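Local coordinates for protein 3-hydroxyadipyl-CoA dehydrogenase (Escherichia coli, PDB 3MOG) that catalyses the NAD-dependent oxidation of 3-hydroxyadipyl-CoA to 3-oxoadipyl-CoA in the bacterial breakdown of phenylacetate, at residues 345-356 with 380-391. Residues are numbered along the deposited sequence; the frame is centred on the assembly and turned at random.
Sequences DKMAGKVVTIAA and LQIADYPGMLIW
The carboxylate of Asp-345 accepts the backbone N-H groups of Leu-389, Ile-390 and Trp-391, at the start of helix 390-406. OD1 takes two of them: that of Ile-390 on its syn lone pair, at 2.8 Å from N to OD1, and that of Leu-389, the N-cap residue, from above the carboxylate plane. OD2 turns its own syn lone pair to the N-H of Trp-391. With CG anti to the backbone N (chi1 -175°), the short aspartate side chain reaches these amides, and the three bonds fix its rotation. A fourth hydrogen bond runs nearly straight (168°) from Trp-391 NE1 to Lys-346 O, 2.7 Å away; the oxygen lies in the indole plane, although the donor stands above the carbonyl plane.

Parallel strand pairing joins 351-356 to 378-381, consecutive strands of a beta-alpha-beta unit connected through helix 362-373. Leu-380 N donates to Val-352 O, Ile-354 N to Leu-380 O, and Ile-382 N to Ile-354 O. Where the strands part, a water accepts from Ala-356 N and Gln-381 NE2 and donates to Ile-382 O.

Apolar contacts fill in around these bonds. Met-347 lays CE over one face of the indole in a CH-pi contact, 3.9 Å from the centroid of the Trp-391 five-membered ring; its SD, farther above the same ring, touches Ile-390 CG2 at 3.7 Å. Met-388 folds back on itself, bringing CE against the backbone of Ile-354 and Ala-355; the small Ala-355 lets CB meet that methyl at 3.7 Å and Asp-384 CA on the turn beyond. Asp-384 itself binds the amides of Ala-330 and Gln-331.

The buried carboxylate of Asp-345 is probably favoured as the anion by the three amides and the helix dipole. Its bonds join the reduced Rossmann-fold sheet to the start of helix 390-406.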
loop_
_atom_site.group_PDB
_atom_site.type_symbol
_atom_site.label_atom_id
_atom_site.label_comp_id
_atom_site.label_asym_id
_atom_site.label_seq_id
_atom_site.Cartn_x
_atom_site.Cartn_y
_atom_site.Cartn_z
ATOM N N ASP C 345 14.757 -15.869 -24.103
ATOM C CA ASP C 345 14.930 -15.903 -22.673
ATOM C C ASP C 345 15.707 -17.169 -22.383
ATOM O O ASP C 345 15.139 -18.267 -22.384
ATOM C CB ASP C 345 13.540 -16.008 -22.049
ATOM C CG ASP C 345 13.547 -15.930 -20.546
ATOM O OD1 ASP C 345 12.647 -16.546 -19.928
ATOM O OD2 ASP C 345 14.419 -15.241 -19.984
ATOM N N LYS C 346 17.009 -17.035 -22.147
ATOM C CA LYS C 346 17.853 -18.224 -21.970
ATOM C C LYS C 346 18.944 -18.030 -20.941
ATOM O O LYS C 346 19.436 -16.911 -20.766
ATOM C CB LYS C 346 18.486 -18.669 -23.302
ATOM C CG LYS C 346 19.443 -17.660 -23.944
ATOM C CD LYS C 346 20.454 -18.324 -24.878
ATOM C CE LYS C 346 21.210 -17.274 -25.706
ATOM N NZ LYS C 346 22.318 -17.847 -26.532
ATOM N N MET C 347 19.294 -19.117 -20.247
ATOM C CA MET C 347 20.560 -19.180 -19.503
ATOM C C MET C 347 21.406 -20.355 -19.999
ATOM O O MET C 347 21.672 -20.429 -21.192
ATOM C CB MET C 347 20.355 -19.154 -17.985
ATOM C CG MET C 347 19.933 -17.752 -17.484
ATOM S SD MET C 347 19.714 -17.606 -15.701
ATOM C CE MET C 347 19.237 -15.899 -15.592
ATOM N N ALA C 348 21.825 -21.265 -19.119
ATOM C CA ALA C 348 22.748 -22.339 -19.530
ATOM C C ALA C 348 22.036 -23.611 -19.975
ATOM O O ALA C 348 22.517 -24.321 -20.863
ATOM C CB ALA C 348 23.749 -22.652 -18.428
ATOM N N GLY C 349 20.884 -23.881 -19.363
ATOM C CA GLY C 349 20.098 -25.079 -19.651
ATOM C C GLY C 349 19.582 -25.171 -21.077
ATOM O O GLY C 349 19.609 -24.195 -21.827
ATOM N N LYS C 350 19.117 -26.356 -21.453
ATOM C CA LYS C 350 18.694 -26.605 -22.826
ATOM C C LYS C 350 17.336 -25.995 -23.148
ATOM O O LYS C 350 17.072 -25.634 -24.287
ATOM C CB LYS C 350 18.714 -28.102 -23.134
ATOM C CG LYS C 350 20.097 -28.602 -23.515
ATOM C CD LYS C 350 20.480 -29.844 -22.731
ATOM C CE LYS C 350 21.991 -30.038 -22.740
ATOM N NZ LYS C 350 22.443 -31.003 -21.695
ATOM N N VAL C 351 16.484 -25.862 -22.142
ATOM C CA VAL C 351 15.177 -25.263 -22.358
ATOM C C VAL C 351 15.293 -23.751 -22.485
ATOM O O VAL C 351 15.908 -23.088 -21.653
ATOM C CB VAL C 351 14.158 -25.724 -21.304
ATOM C CG1 VAL C 351 12.950 -24.806 -21.262
ATOM C CG2 VAL C 351 13.731 -27.156 -21.617
ATOM N N VAL C 352 14.720 -23.237 -23.568
ATOM C CA VAL C 352 14.805 -21.838 -23.954
ATOM C C VAL C 352 13.373 -21.359 -24.280
ATOM O O VAL C 352 12.634 -22.069 -24.980
ATOM C CB VAL C 352 15.732 -21.743 -25.192
ATOM C CG1 VAL C 352 15.351 -20.622 -26.116
ATOM C CG2 VAL C 352 17.184 -21.637 -24.780
ATOM N N THR C 353 12.952 -20.196 -23.768
ATOM C CA THR C 353 11.681 -19.624 -24.250
ATOM C C THR C 353 11.881 -18.468 -25.231
ATOM O O THR C 353 12.886 -17.756 -25.179
ATOM C CB THR C 353 10.610 -19.291 -23.142
ATOM O OG1 THR C 353 10.970 -18.114 -22.413
ATOM C CG2 THR C 353 10.410 -20.441 -22.189
ATOM N N ILE C 354 10.931 -18.320 -26.155
ATOM C CA ILE C 354 11.006 -17.290 -27.194
ATOM C C ILE C 354 9.644 -16.642 -27.410
ATOM O O ILE C 354 8.616 -17.212 -27.061
ATOM C CB ILE C 354 11.525 -17.834 -28.580
ATOM C CG1 ILE C 354 10.471 -18.720 -29.261
ATOM C CG2 ILE C 354 12.876 -18.563 -28.442
ATOM C CD1 ILE C 354 10.596 -18.773 -30.765
ATOM N N ALA C 355 9.650 -15.431 -27.953
ATOM C CA ALA C 355 8.413 -14.782 -28.351
ATOM C C ALA C 355 8.691 -14.055 -29.627
ATOM O O ALA C 355 9.731 -13.398 -29.761
ATOM C CB ALA C 355 7.909 -13.809 -27.274
ATOM N N ALA C 356 7.772 -14.211 -30.574
ATOM C CA ALA C 356 7.847 -13.531 -31.858
ATOM C C ALA C 356 7.004 -12.280 -31.771
ATOM O O ALA C 356 5.944 -12.293 -31.146
ATOM C CB ALA C 356 7.302 -14.423 -32.943
ATOM N N LEU C 380 10.634 -23.381 -26.593
ATOM C CA LEU C 380 9.223 -23.230 -26.188
ATOM C C LEU C 380 8.727 -21.838 -26.518
ATOM O O LEU C 380 9.385 -20.856 -26.188
ATOM C CB LEU C 380 9.050 -23.478 -24.693
ATOM C CG LEU C 380 9.334 -24.870 -24.146
ATOM C CD1 LEU C 380 9.399 -24.822 -22.649
ATOM C CD2 LEU C 380 8.267 -25.859 -24.585
ATOM N N GLN C 381 7.571 -21.743 -27.168
ATOM C CA GLN C 381 7.043 -20.442 -27.566
ATOM C C GLN C 381 5.970 -19.939 -26.605
ATOM O O GLN C 381 5.005 -20.658 -26.314
ATOM C CB GLN C 381 6.505 -20.479 -28.998
ATOM C CG GLN C 381 6.315 -19.098 -29.590
ATOM C CD GLN C 381 5.996 -19.106 -31.079
ATOM O OE1 GLN C 381 6.017 -20.151 -31.741
ATOM N NE2 GLN C 381 5.713 -17.922 -31.616
ATOM N N ILE C 382 6.139 -18.704 -26.118
ATOM C CA ILE C 382 5.197 -18.110 -25.156
ATOM C C ILE C 382 4.716 -16.736 -25.626
ATOM O O ILE C 382 5.104 -16.290 -26.700
ATOM C CB ILE C 382 5.821 -18.023 -23.738
ATOM C CG1 ILE C 382 7.013 -17.066 -23.712
ATOM C CG2 ILE C 382 6.264 -19.414 -23.247
ATOM C CD1 ILE C 382 7.638 -16.881 -22.302
ATOM N N ALA C 383 3.886 -16.058 -24.831
ATOM C CA ALA C 383 3.457 -14.707 -25.194
ATOM C C ALA C 383 4.617 -13.692 -25.115
ATOM O O ALA C 383 5.634 -13.948 -24.472
ATOM C CB ALA C 383 2.275 -14.264 -24.348
ATOM N N ASP C 384 4.460 -12.569 -25.812
ATOM C CA ASP C 384 5.442 -11.493 -25.875
ATOM C C ASP C 384 5.384 -10.667 -24.574
ATOM O O ASP C 384 4.833 -9.568 -24.522
ATOM C CB ASP C 384 5.182 -10.639 -27.129
ATOM C CG ASP C 384 6.359 -9.745 -27.499
ATOM O OD1 ASP C 384 7.455 -9.874 -26.918
ATOM O OD2 ASP C 384 6.182 -8.897 -28.393
ATOM N N TYR C 385 5.986 -11.238 -23.540
ATOM C CA TYR C 385 5.881 -10.786 -22.170
ATOM C C TYR C 385 7.217 -10.155 -21.745
ATOM O O TYR C 385 8.257 -10.811 -21.824
ATOM C CB TYR C 385 5.588 -12.020 -21.325
ATOM C CG TYR C 385 5.270 -11.814 -19.867
ATOM C CD1 TYR C 385 4.165 -11.038 -19.457
ATOM C CD2 TYR C 385 6.021 -12.470 -18.886
ATOM C CE1 TYR C 385 3.854 -10.899 -18.116
ATOM C CE2 TYR C 385 5.714 -12.333 -17.535
ATOM C CZ TYR C 385 4.627 -11.550 -17.160
ATOM O OH TYR C 385 4.322 -11.412 -15.827
ATOM N N PRO C 386 7.184 -8.882 -21.311
ATOM C CA PRO C 386 8.362 -8.132 -20.882
ATOM C C PRO C 386 9.237 -8.914 -19.908
ATOM O O PRO C 386 8.743 -9.433 -18.910
ATOM C CB PRO C 386 7.756 -6.904 -20.199
ATOM C CG PRO C 386 6.504 -6.661 -20.928
ATOM C CD PRO C 386 5.965 -8.047 -21.257
ATOM N N GLY C 387 10.522 -9.055 -20.230
ATOM C CA GLY C 387 11.444 -9.755 -19.349
ATOM C C GLY C 387 11.283 -11.266 -19.361
ATOM O O GLY C 387 12.097 -11.984 -18.776
ATOM N N MET C 388 10.233 -11.735 -20.037
ATOM C CA MET C 388 9.895 -13.156 -20.172
ATOM C C MET C 388 9.805 -13.865 -18.815
ATOM O O MET C 388 9.062 -13.405 -17.944
ATOM C CB MET C 388 10.826 -13.860 -21.181
ATOM C CG MET C 388 10.845 -13.196 -22.568
ATOM S SD MET C 388 9.359 -13.517 -23.529
ATOM C CE MET C 388 9.976 -14.944 -24.390
ATOM N N LEU C 389 10.567 -14.941 -18.614
ATOM C CA LEU C 389 10.346 -15.801 -17.445
ATOM C C LEU C 389 11.564 -15.959 -16.559
ATOM O O LEU C 389 11.545 -15.577 -15.385
ATOM C CB LEU C 389 9.834 -17.189 -17.873
ATOM C CG LEU C 389 8.472 -17.261 -18.570
ATOM C CD1 LEU C 389 8.114 -18.700 -18.907
ATOM C CD2 LEU C 389 7.354 -16.607 -17.714
ATOM N N ILE C 390 12.606 -16.536 -17.135
ATOM C CA ILE C 390 13.824 -16.860 -16.438
ATOM C C ILE C 390 14.487 -15.573 -15.982
ATOM O O ILE C 390 14.722 -15.401 -14.789
ATOM C CB ILE C 390 14.775 -17.664 -17.367
ATOM C CG1 ILE C 390 14.227 -19.075 -17.606
ATOM C CG2 ILE C 390 16.191 -17.698 -16.813
ATOM C CD1 ILE C 390 14.885 -19.803 -18.811
ATOM N N TRP C 391 14.743 -14.660 -16.924
ATOM C CA TRP C 391 15.465 -13.428 -16.622
ATOM C C TRP C 391 14.679 -12.530 -15.695
ATOM O O TRP C 391 15.256 -11.942 -14.790
ATOM C CB TRP C 391 15.944 -12.697 -17.891
ATOM C CG TRP C 391 17.233 -13.304 -18.381
ATOM C CD1 TRP C 391 17.371 -14.402 -19.188
ATOM C CD2 TRP C 391 18.562 -12.893 -18.034
ATOM N NE1 TRP C 391 18.705 -14.685 -19.383
ATOM C CE2 TRP C 391 19.457 -13.776 -18.686
ATOM C CE3 TRP C 391 19.085 -11.857 -17.245
ATOM C CZ2 TRP C 391 20.844 -13.658 -18.568
ATOM C CZ3 TRP C 391 20.467 -11.733 -17.132
ATOM C CH2 TRP C 391 21.332 -12.633 -17.792
HETATM O O HOH W 1 5.398 -15.886 -29.462
#